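Local coordinates for possible exported protein (Mycobacterium tuberculosis, PDB 3MAY), which binds heme, free or taken from host hemoglobin, and delivers it to the membrane proteins MmpL3 and MmpL11 as part of a heme-iron acquisition system, at residues 42-46 with 47-51. Numbering follows the deposited sequence.
Sequences QQVGP and GSVAS
Ser48 turns its hydroxyl back onto the residue that precedes its own helix: OG donates to Gly45 O at 2.5 Å. The donor stands 24° off the carbonyl plane; chi1 (68°), which sets OG between the backbone N and the carbonyl carbon of Ser48, turns the hydroxyl toward Gly45 O. Gly45 O also takes a weak bond from Val49 N, at 3.4 Å, so side chain and backbone of the first helical turn converge on the N-cap carbonyl. Val49 CG2, anti to its own carbonyl carbon, packs against this same oxygen and meets Val44 CG1 at 4.3 Å. On the other flank of Ser48, the extended side chain of Gln42 brings OE1 to 3.2 Å from Ser48 CB, a contact with carbon rather than a hydrogen bond. The first well-formed i-to-i+4 bond is Ala50 N to Pro46 O (3.2 Å), nearly straight at 165° and in the carbonyl plane. One residue further, Gly47 O accepts both Ser51 N and, at 2.7 Å, Ser51 OG. Just upstream, Gln43, with positive phi, is the C-prime residue of a Schellman motif that closes helix 30-41, Val44 N bonding to Val39 O. Val39 also touches the side chains of Val44 and Ser48, while Pro46 packs on Gly91 of a second subunit and Val49 on Met93 of a third. The segment is thus the tight corner of a helical hairpin in the heme-binding domain, at the far end of helix 46-57 from His55, a probable heme-binding residue. Since Gly45 and Ser48 are both buried, the OG-to-O bond gives each polar group a partner inside the protein and ties the turn to the new helix.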
loop_
_atom_site.group_PDB
_atom_site.type_symbol
_atom_site.label_atom_id
_atom_site.label_comp_id
_atom_site.label_asym_id
_atom_site.label_seq_id
_atom_site.Cartn_x
_atom_site.Cartn_y
_atom_site.Cartn_z
ATOM N N GLN C 42 -4.570 -15.117 2.334
ATOM C CA GLN C 42 -5.557 -14.766 1.342
ATOM C C GLN C 42 -5.050 -13.601 0.510
ATOM O O GLN C 42 -5.744 -13.147 -0.379
ATOM C CB GLN C 42 -6.886 -14.441 2.028
ATOM C CG GLN C 42 -7.551 -15.647 2.687
ATOM C CD GLN C 42 -8.791 -15.301 3.551
ATOM O OE1 GLN C 42 -9.010 -14.153 3.949
ATOM N NE2 GLN C 42 -9.570 -16.316 3.881
ATOM N N GLN C 43 -3.838 -13.130 0.801
ATOM C CA GLN C 43 -3.138 -12.138 -0.037
ATOM C C GLN C 43 -3.640 -10.692 0.141
ATOM O O GLN C 43 -3.679 -9.913 -0.799
ATOM C CB GLN C 43 -3.231 -12.554 -1.523
ATOM C CG GLN C 43 -2.372 -13.744 -1.885
ATOM C CD GLN C 43 -0.998 -13.322 -2.355
ATOM O OE1 GLN C 43 -0.375 -14.008 -3.173
ATOM N NE2 GLN C 43 -0.534 -12.172 -1.883
ATOM N N VAL C 44 -4.008 -10.330 1.367
ATOM C CA VAL C 44 -4.738 -9.072 1.623
ATOM C C VAL C 44 -5.966 -8.949 0.710
ATOM O O VAL C 44 -6.116 -7.986 -0.040
ATOM C CB VAL C 44 -3.846 -7.802 1.529
ATOM C CG1 VAL C 44 -4.456 -6.677 2.369
ATOM C CG2 VAL C 44 -2.430 -8.108 2.037
ATOM N N GLY C 45 -6.836 -9.954 0.790
ATOM C CA GLY C 45 -8.124 -9.923 0.120
ATOM C C GLY C 45 -9.108 -8.987 0.802
ATOM O O GLY C 45 -8.963 -8.651 1.982
ATOM N N PRO C 46 -10.127 -8.547 0.058
ATOM C CA PRO C 46 -11.230 -7.811 0.679
ATOM C C PRO C 46 -11.817 -8.513 1.928
ATOM O O PRO C 46 -12.045 -7.864 2.948
ATOM C CB PRO C 46 -12.245 -7.725 -0.452
ATOM C CG PRO C 46 -11.412 -7.736 -1.671
ATOM C CD PRO C 46 -10.204 -8.537 -1.408
ATOM N N GLY C 47 -12.005 -9.827 1.872
ATOM C CA GLY C 47 -12.661 -10.555 2.975
ATOM C C GLY C 47 -11.893 -10.583 4.298
ATOM O O GLY C 47 -12.430 -10.294 5.373
ATOM N N SER C 48 -10.637 -10.994 4.208
ATOM C CA SER C 48 -9.673 -10.885 5.281
ATOM C C SER C 48 -9.692 -9.519 5.995
ATOM O O SER C 48 -9.439 -9.430 7.227
ATOM C CB SER C 48 -8.282 -11.113 4.684
ATOM O OG SER C 48 -7.883 -10.060 3.805
ATOM N N VAL C 49 -9.972 -8.461 5.227
ATOM C CA VAL C 49 -9.966 -7.119 5.780
ATOM C C VAL C 49 -11.211 -6.798 6.594
ATOM O O VAL C 49 -11.126 -6.223 7.674
ATOM C CB VAL C 49 -9.709 -6.137 4.704
ATOM C CG1 VAL C 49 -10.061 -4.712 5.165
ATOM C CG2 VAL C 49 -8.242 -6.301 4.307
ATOM N N ALA C 50 -12.356 -7.236 6.091
ATOM C CA ALA C 50 -13.565 -7.241 6.854
ATOM C C ALA C 50 -13.399 -8.081 8.109
ATOM O O ALA C 50 -14.016 -7.777 9.128
ATOM C CB ALA C 50 -14.757 -7.759 5.989
ATOM N N SER C 51 -12.602 -9.146 8.042
ATOM C CA SER C 51 -12.387 -9.987 9.250
ATOM C C SER C 51 -11.498 -9.293 10.199
ATOM O O SER C 51 -11.728 -9.358 11.360
ATOM C CB SER C 51 -11.840 -11.383 8.963
ATOM O OG SER C 51 -11.648 -11.547 7.581
#